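Local structure of glutamate racemase (3UHF) at residues L200-T205 with T222-S227; T195-L200 with K216-K221; K133-I138 with Q156-I161; Y114-A119 with D229-F234; G176-D181 with P208-S213. The protein belongs to the Asp/Glu/hydantoin racemase family of two-domain alpha/beta proteins, built round parallel sheets, and holds D-glutamic acid in the present model. All blocks are in the same frame, centred on the assembly; numbering follows the deposited sequence.

In the fold
From the N terminus, segment 114-119 opens interaction 4, whose loop closes last, at 229-234, and encloses the other four contacts. Within it, interaction 3 closes first, bringing 156-161, which leads into edge strand 161-165, back beside strand 135-139 of the four-stranded parallel sheet. Interaction 5 then opens at 176-181, followed by interaction 2 at 195-200 and interaction 1 at 200-205; they close in the same order at 208-213, 216-221 and 222-227, so all three cross one another. Interactions 1 and 2 share Leu-200 and belong to one beta-alpha-beta unit, whose helix 211-218 interaction 5 ties to the loop before helix 181-191. Interaction 4 joins helices 117-128 and 227-238.

Interaction 1: L200-T205 with T222-S227; sequences LILACT and TKLIHS. With DGL (D-glutamic acid), chain C.
Leu-202 lies over the backbone of Ile-225: with its CG anti to the carbonyl carbon (chi1 -57°), CG is 3.5 Å from Ile-225 O, and its CD1 reaches on to CD2 of Leu-224. Leu-200 sends its side chain to the same sheet face, and its CB meets Thr-222 CG2. On the other face, the CG1 atoms of Ile-201 and Ile-225 approach to 4.3 Å, and helix 117-128 covers both isoleucines. The strands 200-202 and 223-226 are parallel neighbours, the two ends of a beta-alpha-beta unit. Their bonds are nearly straight, Leu-200 N to Lys-223 O and Ile-225 N to Leu-200 O, the latter 2.8 Å long at 173°. Leu-202 N adds a third bond, to Ile-225 O, in the carbonyl plane. Beyond the paired strands, a water donates to Leu-202 O and accepts from Ser-227 N, bridging the spreading chains. Ser-227 OG also lies near Leu-202 O, while Asn-95 is its weak partner outside the segments.

Past Leu-202 the chain enters the ligand pocket. Thr-205 grips D-glutamic acid twice: its N donates to ligand O at 2.9 Å and 170°, and its OG1 accepts from ligand N. Cys-204 SG lies 3.6 Å from ligand CB. The chemistry thus passes from an apolar, regularly bonded strand pair to polar groups that fix the amino acid end of the ligand.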
# COMPACT_ATOMS: atom_id res chain seq x y z
N LEU A 200 7.52 0.19 -13.23
CA LEU A 200 8.10 -0.09 -11.90
C LEU A 200 6.95 -0.13 -10.90
O LEU A 200 6.28 0.89 -10.68
CB LEU A 200 9.07 1.03 -11.53
CG LEU A 200 9.68 0.99 -10.12
CD1 LEU A 200 10.51 -0.27 -9.95
CD2 LEU A 200 10.52 2.23 -9.90
N ILE A 201 6.68 -1.30 -10.34
CA ILE A 201 5.61 -1.37 -9.36
C ILE A 201 6.16 -0.96 -7.99
O ILE A 201 7.07 -1.60 -7.45
CB ILE A 201 4.97 -2.77 -9.26
CG1 ILE A 201 4.49 -3.24 -10.65
CG2 ILE A 201 3.79 -2.70 -8.31
CD1 ILE A 201 3.76 -4.59 -10.64
N LEU A 202 5.60 0.11 -7.44
CA LEU A 202 6.01 0.56 -6.11
C LEU A 202 5.27 -0.28 -5.08
O LEU A 202 4.29 0.17 -4.47
CB LEU A 202 5.67 2.04 -5.94
CG LEU A 202 6.29 2.98 -6.98
CD1 LEU A 202 5.83 4.40 -6.75
CD2 LEU A 202 7.82 2.91 -6.94
N ALA A 203 5.73 -1.52 -4.91
CA ALA A 203 4.98 -2.51 -4.15
C ALA A 203 5.30 -2.44 -2.66
O ALA A 203 5.53 -3.47 -2.01
CB ALA A 203 5.27 -3.92 -4.69
N CYS A 204 5.28 -1.22 -2.12
CA CYS A 204 5.54 -0.99 -0.70
C CYS A 204 4.99 0.39 -0.35
O CYS A 204 5.15 1.34 -1.13
CB CYS A 204 7.04 -1.05 -0.42
SG CYS A 204 7.52 -0.65 1.30
N THR A 205 4.33 0.49 0.80
CA THR A 205 3.65 1.73 1.19
C THR A 205 4.59 2.94 1.19
O THR A 205 4.17 4.06 0.93
CB THR A 205 3.03 1.62 2.60
OG1 THR A 205 4.03 1.15 3.52
CG2 THR A 205 1.85 0.66 2.60
N THR A 222 10.16 4.65 -17.99
CA THR A 222 9.62 3.84 -16.91
C THR A 222 8.37 4.44 -16.28
O THR A 222 8.43 5.52 -15.69
CB THR A 222 10.68 3.62 -15.82
OG1 THR A 222 11.79 2.91 -16.37
CG2 THR A 222 10.09 2.82 -14.69
N LYS A 223 7.25 3.75 -16.40
CA LYS A 223 6.02 4.18 -15.74
C LYS A 223 5.97 3.66 -14.31
O LYS A 223 6.18 2.48 -14.06
CB LYS A 223 4.80 3.68 -16.52
CG LYS A 223 4.71 4.23 -17.93
CD LYS A 223 3.48 3.68 -18.64
CE LYS A 223 3.26 4.37 -19.99
NZ LYS A 223 1.89 4.09 -20.49
N LEU A 224 5.71 4.55 -13.35
CA LEU A 224 5.63 4.14 -11.96
C LEU A 224 4.19 3.75 -11.62
O LEU A 224 3.26 4.49 -11.94
CB LEU A 224 6.13 5.24 -11.01
CG LEU A 224 7.64 5.32 -10.74
CD1 LEU A 224 8.39 5.53 -12.03
CD2 LEU A 224 7.92 6.47 -9.78
N ILE A 225 4.03 2.59 -11.00
CA ILE A 225 2.72 2.12 -10.57
C ILE A 225 2.56 2.35 -9.07
O ILE A 225 3.25 1.73 -8.27
CB ILE A 225 2.51 0.61 -10.90
CG1 ILE A 225 2.88 0.32 -12.36
CG2 ILE A 225 1.09 0.19 -10.57
CD1 ILE A 225 2.05 1.09 -13.39
N HIS A 226 1.63 3.23 -8.70
CA HIS A 226 1.43 3.64 -7.30
C HIS A 226 0.31 2.76 -6.71
O HIS A 226 -0.77 2.66 -7.28
CB HIS A 226 1.05 5.13 -7.34
CG HIS A 226 0.90 5.79 -6.00
ND1 HIS A 226 -0.12 5.48 -5.12
CD2 HIS A 226 1.59 6.81 -5.43
CE1 HIS A 226 -0.03 6.25 -4.06
NE2 HIS A 226 0.99 7.08 -4.22
N SER A 227 0.59 2.09 -5.59
CA SER A 227 -0.36 1.13 -5.00
C SER A 227 -1.64 1.80 -4.51
O SER A 227 -2.73 1.21 -4.58
CB SER A 227 0.29 0.33 -3.86
OG SER A 227 1.27 -0.56 -4.36
N DGL C . 3.96 -1.34 5.05
CA DGL C . 5.03 -2.20 4.54
C DGL C . 4.76 -2.58 3.09
O DGL C . 3.98 -1.90 2.39
CB DGL C . 6.39 -1.50 4.62
CG DGL C . 6.88 -1.31 6.05
CD DGL C . 7.03 -2.65 6.75
OE1 DGL C . 6.17 -2.98 7.59
OE2 DGL C . 7.99 -3.38 6.42
OXT DGL C . 5.33 -3.53 2.59
O HOH W 1 2.83 2.49 -3.82

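Interaction 2: T195-L200 with K216-K221; sequences TTPDAL and KYFGDK
Thr-196 and Asp-198 meet Lys-221 where a beta-alpha-beta unit turns back toward its sheet: segment 195-200 leads into strand 199-202, while the other segment, 216-221, holds the end of helix 211-218 and the loop before strand 223-226. The ammonium group of Lys-221 lies between two acceptors. NZ forms a weak hydrogen bond to Thr-196 O, and a weak, salt-bridged one to Asp-198 OD1, each 3.4 Å long. Bends at chi2 and chi3 (110° and 115°) fold the lysine chain back over the 195-200 loop, bringing CG to 3.7 Å from Thr-196 CG2 and CD close to Pro-197 O, which is taken by Thr-222 OG1. Asp-198 OD1 has a second partner in a water, which donates to it at 2.6 Å and also to Lys-221 O, so the lysine is linked to the aspartate through both its side chain and its backbone. The other carboxylate oxygen, OD2, accepts from Glu-134 N. The carboxylate is therefore shared between the backbone N of Glu-134, the lysine and the water, which would probably favour its charged form.

Apolar contacts lie beside this polar group. Phe-218 crosses Pro-197 and Leu-200 at about right angles, and Tyr-217 CD2 sits over the centre of one face of its ring. Pro-197 CD lies 3.7 Å from Phe-218 CD1, and Leu-200 CD2 comes within 3.9 Å of Phe-218 CE2.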
# COMPACT_ATOMS: atom_id res chain seq x y z
N THR A 195 18.11 -4.14 -15.84
CA THR A 195 17.65 -3.50 -17.06
C THR A 195 16.56 -2.49 -16.72
O THR A 195 15.83 -2.67 -15.75
CB THR A 195 17.14 -4.53 -18.08
OG1 THR A 195 16.24 -5.44 -17.44
CG2 THR A 195 18.30 -5.32 -18.67
N THR A 196 16.46 -1.43 -17.51
CA THR A 196 15.46 -0.39 -17.28
C THR A 196 14.07 -0.91 -17.62
O THR A 196 13.84 -1.35 -18.74
CB THR A 196 15.76 0.87 -18.10
OG1 THR A 196 17.05 1.38 -17.73
CG2 THR A 196 14.71 1.93 -17.84
N PRO A 197 13.14 -0.85 -16.66
CA PRO A 197 11.83 -1.46 -16.91
C PRO A 197 10.85 -0.52 -17.60
O PRO A 197 11.00 0.71 -17.55
CB PRO A 197 11.35 -1.80 -15.50
CG PRO A 197 11.94 -0.72 -14.66
CD PRO A 197 13.29 -0.41 -15.26
N ASP A 198 9.84 -1.09 -18.25
CA ASP A 198 8.75 -0.30 -18.79
C ASP A 198 7.79 0.13 -17.70
O ASP A 198 7.16 1.20 -17.79
CB ASP A 198 8.03 -1.08 -19.89
CG ASP A 198 8.93 -1.38 -21.07
OD1 ASP A 198 9.30 -0.42 -21.78
OD2 ASP A 198 9.29 -2.57 -21.28
N ALA A 199 7.66 -0.70 -16.66
CA ALA A 199 6.86 -0.34 -15.49
C ALA A 199 7.59 -0.71 -14.21
O ALA A 199 8.18 -1.78 -14.10
CB ALA A 199 5.51 -1.03 -15.53
N LEU A 200 7.52 0.19 -13.23
CA LEU A 200 8.10 -0.09 -11.90
C LEU A 200 6.95 -0.13 -10.90
O LEU A 200 6.28 0.89 -10.68
CB LEU A 200 9.07 1.03 -11.53
CG LEU A 200 9.68 0.99 -10.12
CD1 LEU A 200 10.51 -0.27 -9.95
CD2 LEU A 200 10.52 2.23 -9.90
N LYS A 216 13.60 9.78 -11.78
CA LYS A 216 14.80 10.42 -12.30
C LYS A 216 15.90 9.39 -12.54
O LYS A 216 16.63 9.47 -13.53
CB LYS A 216 15.28 11.52 -11.35
CG LYS A 216 16.53 12.24 -11.80
CD LYS A 216 16.97 13.29 -10.78
CE LYS A 216 18.32 13.90 -11.13
NZ LYS A 216 18.29 14.56 -12.47
N TYR A 217 16.00 8.40 -11.65
CA TYR A 217 17.00 7.34 -11.79
C TYR A 217 16.78 6.53 -13.06
O TYR A 217 17.71 6.30 -13.84
CB TYR A 217 16.99 6.40 -10.57
CG TYR A 217 18.07 5.33 -10.62
CD1 TYR A 217 19.36 5.61 -10.21
CD2 TYR A 217 17.80 4.06 -11.12
CE1 TYR A 217 20.36 4.65 -10.28
CE2 TYR A 217 18.79 3.09 -11.20
CZ TYR A 217 20.07 3.39 -10.77
OH TYR A 217 21.06 2.45 -10.84
N PHE A 218 15.54 6.11 -13.28
CA PHE A 218 15.25 5.22 -14.41
C PHE A 218 15.00 5.95 -15.73
O PHE A 218 15.26 5.40 -16.81
CB PHE A 218 14.09 4.29 -14.07
CG PHE A 218 14.46 3.16 -13.14
CD1 PHE A 218 15.33 2.16 -13.56
CD2 PHE A 218 13.94 3.09 -11.85
CE1 PHE A 218 15.66 1.10 -12.72
CE2 PHE A 218 14.27 2.05 -11.01
CZ PHE A 218 15.14 1.06 -11.44
N GLY A 219 14.50 7.18 -15.66
CA GLY A 219 14.23 7.95 -16.86
C GLY A 219 12.79 7.80 -17.33
O GLY A 219 12.02 7.04 -16.76
N ASP A 220 12.44 8.52 -18.39
CA ASP A 220 11.03 8.66 -18.76
C ASP A 220 10.43 7.45 -19.47
O ASP A 220 9.25 7.46 -19.82
CB ASP A 220 10.81 9.93 -19.59
CG ASP A 220 11.78 10.05 -20.75
OD1 ASP A 220 12.41 9.03 -21.11
OD2 ASP A 220 11.91 11.16 -21.31
N LYS A 221 11.21 6.40 -19.69
CA LYS A 221 10.65 5.20 -20.31
C LYS A 221 9.92 4.35 -19.26
O LYS A 221 9.15 3.45 -19.59
CB LYS A 221 11.73 4.39 -21.03
CG LYS A 221 12.29 3.22 -20.25
CD LYS A 221 11.84 1.88 -20.84
CE LYS A 221 13.03 1.09 -21.39
NZ LYS A 221 12.65 -0.30 -21.80
O HOH W 2 8.46 2.05 -21.81

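Interaction 3: K133-I138 with Q156-I161; sequences KEILVI and QGYTNI
Asn-160 and Glu-134 are pressed together with their oxygens close as well as their hydrogen-bonding atoms: Asn-160 OD1 lies 2.8 Å from Glu-134 OE1, a pair of acceptors with no proton to share. Both residues were modelled in two conformers, so the whole side-chain pairing is doubtful, its bond and plane angle included. In the conformer described, the carboxylate and amide planes are 67° apart, and Asn-160 ND2 makes a weak bond to Glu-134 OE2, bent to 144°. A bend at chi2 (-96°) turns the glutamate toward the amide. The stronger partner of ND2 is Asn-132 O, just before the segment.

The backbone is held more regularly. Ile-135 N donates to Asn-160 O at 2.9 Å, nearly along the C=O axis, and Ile-161 CA comes to 3.3 Å from Ile-135 O. Here strand 135-139 takes on the parallel edge strand 161-165 of the four-stranded sheet, which the chain reaches after helix 148-155 ends in a Schellman motif at Gly-157. Asn-160 centres an inverse gamma turn immediately before that pairing. A water completes the join, donating to Lys-133 O and accepting from Asn-160 N.

Ile-135 and Ile-161 run side by side in the same direction, with CB of Ile-135 3.9 Å from CG2 of Ile-161. The CD1 end of Ile-135 reaches Tyr-158 CD2 at 3.7 Å, crossing the tyrosine at about a right angle; Leu-128 and Leu-153 also touch Ile-135.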
# COMPACT_ATOMS: atom_id res chain seq x y z
N LYS A 133 6.21 -6.41 -22.36
CA LYS A 133 6.90 -5.30 -21.70
C LYS A 133 7.57 -5.73 -20.40
O LYS A 133 7.16 -6.69 -19.75
CB LYS A 133 5.95 -4.13 -21.46
CG LYS A 133 5.49 -3.43 -22.73
CD LYS A 133 6.67 -2.80 -23.45
CE LYS A 133 6.27 -2.29 -24.83
NZ LYS A 133 5.17 -1.28 -24.72
N GLU A 134 8.62 -5.00 -20.02
CA GLU A 134 9.43 -5.30 -18.85
C GLU A 134 8.83 -4.71 -17.57
O GLU A 134 8.51 -3.53 -17.52
CB GLU A 134 10.82 -4.70 -19.03
CG GLU A 134 11.50 -5.05 -20.33
CD GLU A 134 12.44 -6.23 -20.20
OE1 GLU A 134 12.75 -6.61 -19.04
OE2 GLU A 134 12.87 -6.77 -21.24
N ILE A 135 8.70 -5.54 -16.54
CA ILE A 135 8.23 -5.07 -15.25
C ILE A 135 9.30 -5.28 -14.17
O ILE A 135 9.89 -6.35 -14.08
CB ILE A 135 6.97 -5.84 -14.80
CG1 ILE A 135 5.85 -5.69 -15.82
CG2 ILE A 135 6.49 -5.38 -13.41
CD1 ILE A 135 4.66 -6.56 -15.53
N LEU A 136 9.52 -4.25 -13.36
CA LEU A 136 10.34 -4.40 -12.16
C LEU A 136 9.42 -4.20 -10.95
O LEU A 136 8.73 -3.19 -10.84
CB LEU A 136 11.47 -3.37 -12.14
CG LEU A 136 12.24 -3.30 -10.82
CD1 LEU A 136 12.82 -4.67 -10.49
CD2 LEU A 136 13.33 -2.23 -10.90
N VAL A 137 9.37 -5.21 -10.08
CA VAL A 137 8.61 -5.09 -8.85
C VAL A 137 9.61 -4.86 -7.73
O VAL A 137 10.53 -5.65 -7.56
CB VAL A 137 7.86 -6.39 -8.54
CG1 VAL A 137 7.06 -6.23 -7.25
CG2 VAL A 137 6.93 -6.76 -9.70
N ILE A 138 9.46 -3.77 -6.98
CA ILE A 138 10.32 -3.55 -5.81
C ILE A 138 9.46 -3.53 -4.55
O ILE A 138 8.36 -2.98 -4.57
CB ILE A 138 11.18 -2.27 -5.92
CG1 ILE A 138 10.31 -1.03 -6.15
CG2 ILE A 138 12.22 -2.46 -7.03
CD1 ILE A 138 11.06 0.32 -6.02
N GLN A 156 -0.94 -14.00 -15.99
CA GLN A 156 -1.48 -13.14 -17.05
C GLN A 156 -0.54 -13.09 -18.25
O GLN A 156 -0.77 -12.34 -19.20
CB GLN A 156 -1.77 -11.73 -16.51
CG GLN A 156 -2.99 -11.68 -15.59
CD GLN A 156 -4.28 -12.02 -16.31
OE1 GLN A 156 -4.53 -11.56 -17.44
NE2 GLN A 156 -5.12 -12.82 -15.67
N GLY A 157 0.51 -13.89 -18.21
CA GLY A 157 1.41 -14.03 -19.34
C GLY A 157 2.54 -13.02 -19.34
O GLY A 157 3.34 -12.99 -20.27
N TYR A 158 2.61 -12.19 -18.30
CA TYR A 158 3.67 -11.20 -18.17
C TYR A 158 4.89 -11.87 -17.56
O TYR A 158 5.03 -11.93 -16.34
CB TYR A 158 3.23 -10.03 -17.30
CG TYR A 158 2.34 -9.05 -18.04
CD1 TYR A 158 1.04 -9.40 -18.38
CD2 TYR A 158 2.82 -7.81 -18.43
CE1 TYR A 158 0.23 -8.52 -19.08
CE2 TYR A 158 2.01 -6.92 -19.13
CZ TYR A 158 0.73 -7.29 -19.45
OH TYR A 158 -0.09 -6.43 -20.15
N THR A 159 5.78 -12.37 -18.42
CA THR A 159 6.91 -13.18 -17.95
C THR A 159 8.22 -12.40 -17.93
O THR A 159 9.22 -12.86 -17.37
CB THR A 159 7.09 -14.43 -18.83
OG1 THR A 159 7.37 -14.03 -20.18
CG2 THR A 159 5.84 -15.28 -18.81
N ASN A 160 8.20 -11.21 -18.52
CA ASN A 160 9.36 -10.34 -18.59
C ASN A 160 9.46 -9.53 -17.30
O ASN A 160 9.24 -8.32 -17.30
CB ASN A 160 9.19 -9.40 -19.79
CG ASN A 160 10.49 -8.82 -20.26
OD1 ASN A 160 11.55 -9.08 -19.71
ND2 ASN A 160 10.41 -8.02 -21.32
N ILE A 161 9.77 -10.21 -16.20
CA ILE A 161 9.67 -9.58 -14.90
C ILE A 161 10.89 -9.80 -14.02
O ILE A 161 11.54 -10.85 -14.06
CB ILE A 161 8.42 -10.06 -14.13
CG1 ILE A 161 8.46 -11.57 -13.91
CG2 ILE A 161 7.13 -9.69 -14.88
CD1 ILE A 161 7.13 -12.15 -13.48
O HOH W 3 6.12 -9.15 -18.99

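Interaction 4: Y114-A119 with D229-F234; sequences YGVIDA and DAIVEF
Tyr-114 and Phe-234 form the aromatic part of this contact, an offset edge-to-face pair in which the phenylalanine edge meets the tyrosine face. The planes are 70° apart and the ring centroids 5.5 Å, with Phe-234 CE2 3.5 Å from Tyr-114 CD1. With CG anti to the backbone N (chi1 179°), Phe-234 carries its ring along the start of helix 117-128, where Asp-118 OD2 lies at another part of the ring edge, near the ring plane and 3.8 Å from CE1. The tyrosine hydroxyl has its partner in Glu-239.

Aliphatic contacts centre on Ala-119. Its methyl group fits between neighbouring turns of helix 227-238, with CB 3.6 Å from Phe-234 CB and also close to Ile-231 CD1 and Ala-230 CB. Ile-231 continues the patch: its CB faces Val-116 CG1, while CD1 approaches Gly-115 O to 3.3 Å. Val-39 of helix 37-45 also touches Ile-231, and the side chain of Val-116 is about 6 Å from the bound D-glutamic acid.

Polar linkage is made by water. One molecule donates to Ala-119 O and to Ala-230 O, both at 2.8 Å, bridging carbonyls of the two helices.

Small alanines let helices 117-128 and 227-238 come close, and the CA atoms of Ala-119 and Ile-231 are 5.1 Å apart. With its direct contacts aromatic and aliphatic, the join is mainly apolar, and one water supplies protons to a carbonyl of each helix.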
# COMPACT_ATOMS: atom_id res chain seq x y z
N TYR A 114 -9.88 -5.85 1.27
CA TYR A 114 -9.09 -5.73 0.05
C TYR A 114 -7.67 -5.32 0.40
O TYR A 114 -7.48 -4.45 1.25
CB TYR A 114 -9.68 -4.68 -0.88
CG TYR A 114 -11.05 -5.05 -1.40
CD1 TYR A 114 -11.20 -6.08 -2.31
CD2 TYR A 114 -12.19 -4.37 -0.97
CE1 TYR A 114 -12.46 -6.44 -2.79
CE2 TYR A 114 -13.46 -4.72 -1.45
CZ TYR A 114 -13.57 -5.75 -2.36
OH TYR A 114 -14.81 -6.11 -2.84
N GLY A 115 -6.70 -5.95 -0.27
CA GLY A 115 -5.29 -5.58 -0.16
C GLY A 115 -4.93 -4.74 -1.37
O GLY A 115 -5.84 -4.31 -2.10
N VAL A 116 -3.64 -4.50 -1.59
CA VAL A 116 -3.20 -3.63 -2.67
C VAL A 116 -2.47 -4.36 -3.80
O VAL A 116 -2.08 -3.75 -4.79
CB VAL A 116 -2.30 -2.49 -2.14
CG1 VAL A 116 -3.13 -1.49 -1.33
CG2 VAL A 116 -1.14 -3.06 -1.30
N ILE A 117 -2.28 -5.67 -3.67
CA ILE A 117 -1.48 -6.39 -4.65
C ILE A 117 -2.26 -6.65 -5.95
O ILE A 117 -1.75 -6.37 -7.04
CB ILE A 117 -0.91 -7.70 -4.07
CG1 ILE A 117 0.06 -7.36 -2.93
CG2 ILE A 117 -0.20 -8.49 -5.15
CD1 ILE A 117 0.63 -8.56 -2.21
N ASP A 118 -3.47 -7.19 -5.84
CA ASP A 118 -4.31 -7.43 -7.02
C ASP A 118 -4.50 -6.11 -7.78
O ASP A 118 -4.30 -6.05 -9.01
CB ASP A 118 -5.64 -8.03 -6.59
CG ASP A 118 -6.49 -8.51 -7.75
OD1 ASP A 118 -6.12 -8.29 -8.92
OD2 ASP A 118 -7.55 -9.13 -7.49
N ALA A 119 -4.83 -5.06 -7.05
CA ALA A 119 -5.00 -3.74 -7.64
C ALA A 119 -3.76 -3.26 -8.39
O ALA A 119 -3.86 -2.71 -9.48
CB ALA A 119 -5.38 -2.73 -6.56
N ASP A 229 -3.02 4.74 -5.77
CA ASP A 229 -3.83 5.09 -6.94
C ASP A 229 -4.44 3.82 -7.54
O ASP A 229 -5.57 3.84 -8.02
CB ASP A 229 -2.98 5.80 -7.99
CG ASP A 229 -2.46 7.16 -7.50
OD1 ASP A 229 -3.06 7.73 -6.57
OD2 ASP A 229 -1.46 7.65 -8.07
N ALA A 230 -3.69 2.73 -7.50
CA ALA A 230 -4.19 1.46 -8.03
C ALA A 230 -5.42 0.97 -7.28
O ALA A 230 -6.41 0.55 -7.89
CB ALA A 230 -3.09 0.39 -7.99
N ILE A 231 -5.37 1.00 -5.95
CA ILE A 231 -6.49 0.51 -5.16
C ILE A 231 -7.71 1.42 -5.35
O ILE A 231 -8.84 0.95 -5.32
CB ILE A 231 -6.12 0.29 -3.66
CG1 ILE A 231 -7.23 -0.45 -2.90
CG2 ILE A 231 -5.85 1.62 -2.96
CD1 ILE A 231 -7.59 -1.81 -3.45
N VAL A 232 -7.50 2.72 -5.57
CA VAL A 232 -8.65 3.60 -5.85
C VAL A 232 -9.42 3.11 -7.09
O VAL A 232 -10.64 2.98 -7.06
CB VAL A 232 -8.24 5.08 -6.04
CG1 VAL A 232 -9.39 5.88 -6.62
CG2 VAL A 232 -7.79 5.69 -4.70
N GLU A 233 -8.70 2.83 -8.17
CA GLU A 233 -9.36 2.40 -9.41
C GLU A 233 -10.04 1.05 -9.23
O GLU A 233 -11.14 0.81 -9.73
CB GLU A 233 -8.35 2.34 -10.55
CG GLU A 233 -7.70 3.69 -10.84
CD GLU A 233 -8.74 4.75 -11.17
OE1 GLU A 233 -9.53 4.53 -12.12
OE2 GLU A 233 -8.79 5.79 -10.48
N PHE A 234 -9.36 0.17 -8.51
CA PHE A 234 -9.86 -1.16 -8.17
C PHE A 234 -11.17 -1.09 -7.39
O PHE A 234 -12.13 -1.82 -7.70
CB PHE A 234 -8.76 -1.88 -7.36
CG PHE A 234 -9.12 -3.27 -6.91
CD1 PHE A 234 -8.64 -4.38 -7.59
CD2 PHE A 234 -9.88 -3.47 -5.77
CE1 PHE A 234 -8.94 -5.66 -7.16
CE2 PHE A 234 -10.19 -4.75 -5.34
CZ PHE A 234 -9.71 -5.85 -6.03
O HOH W 4 -6.13 -1.13 -10.10

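Interaction 5: G176-D181 with P208-S213; sequences GIFEGD and PLLGRS
The backbone of 176-181 runs as an irregular loop past the end of a 3-10 segment at 208-210 and the first turn of helix 211-218, with the CA atoms of Phe-178 and Leu-210 5.3 Å apart. Ser-213 OG donates to Phe-178 O at 2.7 Å, in the carbonyl plane and on a lone pair. Ser-213 OG is anti to the serine's own carbonyl carbon (chi1 -74°), a rotation that directs the hydroxyl at the loop. A water accepts from Ser-213 N and lies 2.9 Å from Phe-178 O and 3.1 Å from Leu-209 O.

Phe-178 and Leu-209 lie side by side, pointing the same way. Leu-209 CD1 sits over one face of the ring, offset toward its rim, and Gly-176 O lies over the centre of the opposite face. At the edge, Leu-210 CD2 is 4.2 Å from Phe-178 CD1 and also packs 3.5 Å from Ile-177 O. Val-173 of helix 169-174 touches Phe-178 and both leucines. Further out, the opposite charges of Glu-179 and Arg-212 lie near each other, OE1 and NH1 4.1 Å apart, beyond a salt bridge.

Gly-176 closes helix 169-174 with a Schellman motif and Gly-180 is the N-cap of helix 181-191: the arrangement is a helix-to-helix connection packed against the N-terminal turn of the helix in a beta-alpha-beta unit.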
# COMPACT_ATOMS: atom_id res chain seq x y z
N GLY A 176 13.31 10.38 6.48
CA GLY A 176 13.06 11.55 5.64
C GLY A 176 14.01 11.72 4.48
O GLY A 176 14.15 12.82 3.94
N ILE A 177 14.66 10.64 4.06
CA ILE A 177 15.61 10.71 2.95
C ILE A 177 14.92 10.42 1.62
O ILE A 177 14.66 9.26 1.31
CB ILE A 177 16.78 9.73 3.17
CG1 ILE A 177 17.48 10.02 4.49
CG2 ILE A 177 17.79 9.83 2.03
CD1 ILE A 177 18.44 8.93 4.92
N PHE A 178 14.61 11.46 0.85
CA PHE A 178 13.81 11.28 -0.37
C PHE A 178 14.59 11.59 -1.64
O PHE A 178 14.07 11.42 -2.75
CB PHE A 178 12.56 12.17 -0.33
CG PHE A 178 11.74 12.03 0.92
CD1 PHE A 178 11.52 10.78 1.49
CD2 PHE A 178 11.20 13.14 1.53
CE1 PHE A 178 10.77 10.65 2.64
CE2 PHE A 178 10.44 13.02 2.68
CZ PHE A 178 10.22 11.77 3.24
N GLU A 179 15.82 12.05 -1.48
CA GLU A 179 16.68 12.41 -2.60
C GLU A 179 18.09 12.57 -2.07
O GLU A 179 18.33 12.41 -0.87
CB GLU A 179 16.22 13.73 -3.22
CG GLU A 179 16.27 14.89 -2.25
CD GLU A 179 15.79 16.19 -2.86
OE1 GLU A 179 15.98 16.38 -4.08
OE2 GLU A 179 15.23 17.03 -2.12
N GLY A 180 19.03 12.90 -2.95
CA GLY A 180 20.40 13.16 -2.54
C GLY A 180 21.37 12.02 -2.78
O GLY A 180 20.98 10.96 -3.28
N ASP A 181 22.63 12.23 -2.41
CA ASP A 181 23.72 11.30 -2.71
C ASP A 181 23.56 9.93 -2.05
O ASP A 181 23.89 8.91 -2.64
CB ASP A 181 25.06 11.90 -2.28
CG ASP A 181 25.52 13.07 -3.15
OD1 ASP A 181 24.94 13.27 -4.23
OD2 ASP A 181 26.47 13.77 -2.74
N PRO A 208 6.14 5.48 -2.64
CA PRO A 208 5.77 6.72 -3.35
C PRO A 208 6.58 7.95 -2.91
O PRO A 208 6.73 8.90 -3.69
CB PRO A 208 4.28 6.89 -3.00
CG PRO A 208 3.78 5.49 -2.92
CD PRO A 208 4.93 4.73 -2.22
N LEU A 209 7.11 7.94 -1.69
CA LEU A 209 7.89 9.07 -1.20
C LEU A 209 9.21 9.19 -1.97
O LEU A 209 9.85 10.24 -1.96
CB LEU A 209 8.17 8.93 0.31
CG LEU A 209 7.08 9.31 1.32
CD1 LEU A 209 6.76 10.80 1.26
CD2 LEU A 209 5.81 8.47 1.13
N LEU A 210 9.60 8.10 -2.63
CA LEU A 210 10.82 8.06 -3.42
C LEU A 210 10.53 8.12 -4.91
O LEU A 210 11.43 7.95 -5.74
CB LEU A 210 11.57 6.75 -3.14
CG LEU A 210 11.94 6.48 -1.69
CD1 LEU A 210 12.75 5.20 -1.58
CD2 LEU A 210 12.73 7.65 -1.10
N GLY A 211 9.27 8.35 -5.26
CA GLY A 211 8.88 8.27 -6.66
C GLY A 211 9.61 9.23 -7.57
O GLY A 211 10.04 8.85 -8.66
N ARG A 212 9.76 10.48 -7.15
CA ARG A 212 10.45 11.46 -7.98
C ARG A 212 11.90 11.03 -8.22
O ARG A 212 12.40 11.09 -9.35
CB ARG A 212 10.41 12.85 -7.34
CG ARG A 212 11.07 13.94 -8.18
CD ARG A 212 11.03 15.29 -7.49
NE ARG A 212 11.82 15.29 -6.26
CZ ARG A 212 11.31 15.18 -5.03
NH1 ARG A 212 12.11 15.18 -3.98
NH2 ARG A 212 9.99 15.09 -4.87
N SER A 213 12.56 10.57 -7.17
CA SER A 213 13.93 10.10 -7.28
C SER A 213 14.06 8.83 -8.12
O SER A 213 14.99 8.70 -8.91
CB SER A 213 14.54 9.89 -5.88
OG SER A 213 14.82 11.15 -5.29
O HOH W 5 11.64 11.26 -4.28